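Local coordinates for peptide chain release factor subunit 1 (PDB 3IR9), which probably directs the termination of translation at all three stop codons as an archaeal release factor, represented here by its C-terminal domain, at residues S62-L67 and I159-T164; L66-D71 and V136-T141. All coordinates share one frame; numbering follows the deposited sequence.

Interaction 1: S62-L67 and I159-T164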
loop_
_atom_site.group_PDB
_atom_site.type_symbol
_atom_site.label_atom_id
_atom_site.label_comp_id
_atom_site.label_asym_id
_atom_site.label_seq_id
_atom_site.Cartn_x
_atom_site.Cartn_y
_atom_site.Cartn_z
ATOM N N SER A 62 -10.696 7.919 -31.236
ATOM C CA SER A 62 -10.489 6.615 -31.873
ATOM C C SER A 62 -10.169 5.484 -30.893
ATOM O O SER A 62 -10.061 4.321 -31.291
ATOM C CB SER A 62 -9.386 6.699 -32.936
ATOM O OG SER A 62 -8.110 6.902 -32.351
ATOM N N VAL A 63 -10.021 5.819 -29.617
ATOM C CA VAL A 63 -9.610 4.829 -28.623
ATOM C C VAL A 63 -10.793 4.101 -27.988
ATOM O O VAL A 63 -11.625 4.702 -27.306
ATOM C CB VAL A 63 -8.690 5.448 -27.542
ATOM C CG1 VAL A 63 -8.651 4.576 -26.291
ATOM C CG2 VAL A 63 -7.291 5.656 -28.112
ATOM N N ASP A 64 -10.859 2.798 -28.234
ATOM C CA ASP A 64 -11.876 1.955 -27.629
ATOM C C ASP A 64 -11.500 1.623 -26.192
ATOM O O ASP A 64 -12.316 1.790 -25.281
ATOM C CB ASP A 64 -12.060 0.664 -28.429
ATOM C CG ASP A 64 -13.225 -0.164 -27.930
ATOM O OD1 ASP A 64 -14.158 0.426 -27.336
ATOM O OD2 ASP A 64 -13.206 -1.397 -28.131
ATOM N N VAL A 65 -10.264 1.156 -26.001
ATOM C CA VAL A 65 -9.738 0.807 -24.679
ATOM C C VAL A 65 -8.385 1.476 -24.409
ATOM O O VAL A 65 -7.464 1.378 -25.220
ATOM C CB VAL A 65 -9.546 -0.718 -24.525
ATOM C CG1 VAL A 65 -9.016 -1.041 -23.142
ATOM C CG2 VAL A 65 -10.847 -1.460 -24.785
ATOM N N LEU A 66 -8.270 2.147 -23.263
ATOM C CA LEU A 66 -7.032 2.832 -22.884
ATOM C C LEU A 66 -6.296 2.105 -21.760
ATOM O O LEU A 66 -6.891 1.772 -20.737
ATOM C CB LEU A 66 -7.331 4.271 -22.461
ATOM C CG LEU A 66 -6.178 5.105 -21.900
ATOM C CD1 LEU A 66 -5.071 5.317 -22.939
ATOM C CD2 LEU A 66 -6.713 6.435 -21.381
ATOM N N LEU A 67 -5.001 1.866 -21.949
ATOM C CA LEU A 67 -4.201 1.165 -20.945
ATOM C C LEU A 67 -3.080 2.033 -20.354
ATOM O O LEU A 67 -2.240 2.565 -21.079
ATOM C CB LEU A 67 -3.631 -0.140 -21.516
ATOM C CG LEU A 67 -4.662 -1.155 -22.024
ATOM C CD1 LEU A 67 -4.856 -1.032 -23.529
ATOM C CD2 LEU A 67 -4.250 -2.572 -21.673
ATOM N N ILE A 159 -6.142 -0.263 -27.379
ATOM C CA ILE A 159 -6.794 -0.944 -28.481
ATOM C C ILE A 159 -7.710 0.075 -29.141
ATOM O O ILE A 159 -8.447 0.796 -28.464
ATOM C CB ILE A 159 -7.612 -2.144 -27.990
ATOM C CG1 ILE A 159 -6.702 -3.143 -27.270
ATOM C CG2 ILE A 159 -8.338 -2.799 -29.151
ATOM C CD1 ILE A 159 -7.457 -4.150 -26.427
ATOM N N LEU A 160 -7.652 0.151 -30.464
ATOM C CA LEU A 160 -8.399 1.165 -31.188
ATOM C C LEU A 160 -9.718 0.614 -31.725
ATOM O O LEU A 160 -9.895 -0.598 -31.850
ATOM C CB LEU A 160 -7.548 1.731 -32.330
ATOM C CG LEU A 160 -6.086 2.007 -31.979
ATOM C CD1 LEU A 160 -5.344 2.632 -33.156
ATOM C CD2 LEU A 160 -5.999 2.892 -30.745
ATOM N N ARG A 161 -10.644 1.518 -32.027
ATOM C CA ARG A 161 -11.922 1.149 -32.625
ATOM C C ARG A 161 -11.734 0.836 -34.104
ATOM O O ARG A 161 -12.386 -0.054 -34.655
ATOM C CB ARG A 161 -12.939 2.277 -32.442
ATOM C CG ARG A 161 -13.459 2.425 -31.020
ATOM C CD ARG A 161 -14.080 3.793 -30.786
ATOM N NE ARG A 161 -14.721 3.884 -29.476
ATOM C CZ ARG A 161 -14.920 5.018 -28.814
ATOM N NH1 ARG A 161 -14.524 6.172 -29.333
ATOM N NH2 ARG A 161 -15.517 4.995 -27.629
ATOM N N TYR A 162 -10.826 1.576 -34.733
ATOM C CA TYR A 162 -10.475 1.376 -36.140
ATOM C C TYR A 162 -8.977 1.624 -36.412
ATOM O O TYR A 162 -8.239 2.087 -35.535
ATOM C CB TYR A 162 -11.375 2.223 -37.069
ATOM C CG TYR A 162 -11.516 3.703 -36.709
ATOM C CD1 TYR A 162 -10.918 4.693 -37.488
ATOM C CD2 TYR A 162 -12.267 4.110 -35.609
ATOM C CE1 TYR A 162 -11.047 6.041 -37.172
ATOM C CE2 TYR A 162 -12.401 5.458 -35.287
ATOM C CZ TYR A 162 -11.789 6.418 -36.072
ATOM O OH TYR A 162 -11.918 7.757 -35.755
ATOM N N ASN A 163 -8.532 1.298 -37.621
ATOM C CA ASN A 163 -7.139 1.527 -38.012
ATOM C C ASN A 163 -6.923 2.940 -38.550
ATOM O O ASN A 163 -7.257 3.239 -39.695
ATOM C CB ASN A 163 -6.676 0.488 -39.046
ATOM C CG ASN A 163 -5.188 0.590 -39.365
ATOM O OD1 ASN A 163 -4.447 1.337 -38.719
ATOM N ND2 ASN A 163 -4.744 -0.174 -40.363
ATOM N N THR A 164 -6.367 3.811 -37.717
ATOM C CA THR A 164 -6.039 5.161 -38.149
ATOM C C THR A 164 -4.752 5.128 -38.956
ATOM O O THR A 164 -4.425 6.083 -39.662
ATOM C CB THR A 164 -5.837 6.101 -36.948
ATOM O OG1 THR A 164 -4.842 5.554 -36.074
ATOM C CG2 THR A 164 -7.132 6.273 -36.175
#
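Val65 and Ile159 pair across an antiparallel strand contact broken by a classic beta bulge, in the four-stranded mixed sheet of the C-terminal release-factor domain, where strand 63-69 runs beside strand 156-160. The bulge places Asp64 and Val65 together opposite Ile159. Both amides turn to one carbonyl: Val65 N donates to Ile159 O in a straight bond of 3.1 Å, while the bond from Asp64 N to the same oxygen is bent to 131° and weak. Ile159 N returns a bond to Val65 O at 3.0 Å. Beyond the bulge Val63 and Leu160 form a non-hydrogen-bonded pair whose side chains diverge, although Val63 CG2 still meets Leu160 CD2 at 4.0 Å, close to helix 51-58. Val65 and Ile159 instead share a face of the sheet, their CB atoms 4.2 Å apart; helix 10-41 lies against Ile159, and Tyr4 of the second subunit packs on Val65.

Arg161 lies alongside the bulge. Its CG, anti to the carbonyl carbon (chi1 -73°), rests 3.4 Å from Asp64 CB, and the extended chain beyond carries the guanidinium across Val63, whose O lies over the centre of one face, 3.6 Å above the plane. Ser132 O takes a hydrogen bond from Arg161 NH2. Asp64 OD1 stays 4.1 Å from Arg161 NE, too far for a salt bridge, and forms a long, weak ion pair with Lys135. An alanine in place of Arg161 would probably open a gap beside Asp64 CB and leave Ser132 O without this donor. Ser62 CB lies obliquely to the Tyr162 ring. The backbone pairing ends with Arg161 N, which donates to Ser62 O at 3.0 Å.

Interaction 2: L66-D71 and V136-T141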
loop_
_atom_site.group_PDB
_atom_site.type_symbol
_atom_site.label_atom_id
_atom_site.label_comp_id
_atom_site.label_asym_id
_atom_site.label_seq_id
_atom_site.Cartn_x
_atom_site.Cartn_y
_atom_site.Cartn_z
ATOM N N LEU A 66 -8.270 2.147 -23.263
ATOM C CA LEU A 66 -7.032 2.832 -22.884
ATOM C C LEU A 66 -6.296 2.105 -21.760
ATOM O O LEU A 66 -6.891 1.772 -20.737
ATOM C CB LEU A 66 -7.331 4.271 -22.461
ATOM C CG LEU A 66 -6.178 5.105 -21.900
ATOM C CD1 LEU A 66 -5.071 5.317 -22.939
ATOM C CD2 LEU A 66 -6.713 6.435 -21.381
ATOM N N LEU A 67 -5.001 1.866 -21.949
ATOM C CA LEU A 67 -4.201 1.165 -20.945
ATOM C C LEU A 67 -3.080 2.033 -20.354
ATOM O O LEU A 67 -2.240 2.565 -21.079
ATOM C CB LEU A 67 -3.631 -0.140 -21.516
ATOM C CG LEU A 67 -4.662 -1.155 -22.024
ATOM C CD1 LEU A 67 -4.856 -1.032 -23.529
ATOM C CD2 LEU A 67 -4.250 -2.572 -21.673
ATOM N N LEU A 68 -3.085 2.163 -19.029
ATOM C CA LEU A 68 -2.099 2.961 -18.297
ATOM C C LEU A 68 -1.478 2.127 -17.166
ATOM O O LEU A 68 -2.195 1.471 -16.412
ATOM C CB LEU A 68 -2.762 4.223 -17.721
ATOM C CG LEU A 68 -3.724 5.016 -18.622
ATOM C CD1 LEU A 68 -4.331 6.206 -17.895
ATOM C CD2 LEU A 68 -3.031 5.478 -19.897
ATOM N N SER A 69 -0.151 2.135 -17.050
ATOM C CA SER A 69 0.507 1.395 -15.971
ATOM C C SER A 69 0.285 2.090 -14.634
ATOM O O SER A 69 0.109 3.305 -14.574
ATOM C CB SER A 69 2.008 1.227 -16.230
ATOM O OG SER A 69 2.590 0.312 -15.313
ATOM N N GLU A 70 0.296 1.308 -13.562
ATOM C CA GLU A 70 0.120 1.841 -12.220
ATOM C C GLU A 70 1.416 2.527 -11.775
ATOM O O GLU A 70 1.552 2.938 -10.624
ATOM C CB GLU A 70 -0.251 0.701 -11.265
ATOM C CG GLU A 70 -0.977 1.102 -9.987
ATOM C CD GLU A 70 -1.458 -0.111 -9.198
ATOM O OE1 GLU A 70 -2.297 -0.871 -9.724
ATOM O OE2 GLU A 70 -0.995 -0.309 -8.054
ATOM N N ASP A 71 2.359 2.659 -12.705
ATOM C CA ASP A 71 3.678 3.194 -12.385
ATOM C C ASP A 71 4.040 4.491 -13.099
ATOM O O ASP A 71 5.139 5.019 -12.912
ATOM C CB ASP A 71 4.739 2.145 -12.691
ATOM C CG ASP A 71 4.740 1.023 -11.689
ATOM O OD1 ASP A 71 3.839 1.008 -10.824
ATOM O OD2 ASP A 71 5.645 0.168 -11.764
ATOM N N VAL A 136 -11.502 3.042 -19.660
ATOM C CA VAL A 136 -10.250 3.300 -18.945
ATOM C C VAL A 136 -9.849 2.146 -18.016
ATOM O O VAL A 136 -10.536 1.862 -17.032
ATOM C CB VAL A 136 -10.329 4.610 -18.128
ATOM C CG1 VAL A 136 -8.933 5.078 -17.746
ATOM C CG2 VAL A 136 -11.055 5.690 -18.919
ATOM N N VAL A 137 -8.732 1.493 -18.344
ATOM C CA VAL A 137 -8.197 0.372 -17.566
ATOM C C VAL A 137 -6.809 0.676 -16.996
ATOM O O VAL A 137 -5.951 1.221 -17.691
ATOM C CB VAL A 137 -8.075 -0.902 -18.425
ATOM C CG1 VAL A 137 -7.230 -1.945 -17.702
ATOM C CG2 VAL A 137 -9.448 -1.454 -18.767
ATOM N N PHE A 138 -6.588 0.311 -15.733
ATOM C CA PHE A 138 -5.287 0.499 -15.098
ATOM C C PHE A 138 -4.560 -0.829 -14.940
ATOM O O PHE A 138 -5.193 -1.881 -14.885
ATOM C CB PHE A 138 -5.443 1.192 -13.747
ATOM C CG PHE A 138 -6.033 2.571 -13.842
ATOM C CD1 PHE A 138 -5.224 3.673 -14.076
ATOM C CD2 PHE A 138 -7.398 2.766 -13.701
ATOM C CE1 PHE A 138 -5.768 4.952 -14.164
ATOM C CE2 PHE A 138 -7.950 4.037 -13.789
ATOM C CZ PHE A 138 -7.133 5.130 -14.021
ATOM N N VAL A 139 -3.234 -0.783 -14.876
ATOM C CA VAL A 139 -2.456 -2.011 -14.831
ATOM C C VAL A 139 -1.331 -1.947 -13.802
ATOM O O VAL A 139 -0.306 -1.305 -14.029
ATOM C CB VAL A 139 -1.872 -2.363 -16.213
ATOM C CG1 VAL A 139 -1.000 -3.582 -16.106
ATOM C CG2 VAL A 139 -2.981 -2.604 -17.221
ATOM N N SER A 140 -1.529 -2.623 -12.673
ATOM C CA SER A 140 -0.509 -2.682 -11.638
ATOM C C SER A 140 0.757 -3.267 -12.230
ATOM O O SER A 140 0.711 -4.057 -13.171
ATOM C CB SER A 140 -0.964 -3.544 -10.463
ATOM O OG SER A 140 -0.711 -4.912 -10.727
ATOM N N THR A 141 1.887 -2.864 -11.669
ATOM C CA THR A 141 3.183 -3.320 -12.128
ATOM C C THR A 141 3.561 -4.619 -11.430
ATOM O O THR A 141 4.619 -4.717 -10.805
ATOM C CB THR A 141 4.246 -2.277 -11.802
ATOM O OG1 THR A 141 5.535 -2.758 -12.201
ATOM C CG2 THR A 141 4.249 -1.989 -10.295
#
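Leu68 and Phe138 both hold CG anti to the carbonyl carbon (chi1 -44° and -62°), which lays the two side chains side by side, pointing the same way, with Leu68 CD1 4.2 Å from Phe138 CE1. They belong to a parallel pairing of strands 66-69 and 136-139, in which 136-139 is part of an outermost strand of the mixed sheet within this chain. Leu66 and Val136 share their face, which helix 121-131 covers in part; Leu67, Val137, Ser69 and Val139 occupy the other, where helices 10-41 and 144-151 supply neighbours.

The bonds alternate as parallel strands require. Val137 N gives to Leu66 O at 3.0 Å and Val139 N to Leu68 O at 2.9 Å, while the return bond from Leu68 N to Val137 O is weak. Past the last paired residues Glu70 N reaches Val139 O at 2.7 Å, approaching from above the carbonyl plane. Glu70 CB packs 3.4 Å from Ser140 CA; Ser140 N itself donates to Gln29 OE1 of helix 10-41. The chemistry thus implies register set by main-chain bonds, with mostly apolar side chains on both faces of the strands and polar residues gathering where they end.

How the interactions relate
Strand 63-69 serves both contacts, with Leu66 and Leu67 common to them: interaction 1 joins it to strand 156-160 on one side, interaction 2 to strand 135-139 on the other, their centres about 15 Å apart. Interaction 1 is a buried contact, although it lies farther from the chain centre, and Tyr162 is its exposed residue; interaction 2 is partly buried and includes the exposed Phe138 and Glu70. The pairing differs likewise, antiparallel and broken by a bulge in the first, parallel and in steady register in the second. An arginine laid across the backbone marks interaction 1, whereas in interaction 2 main-chain bonds run between mostly apolar side chains, with polar residues at the strand ends.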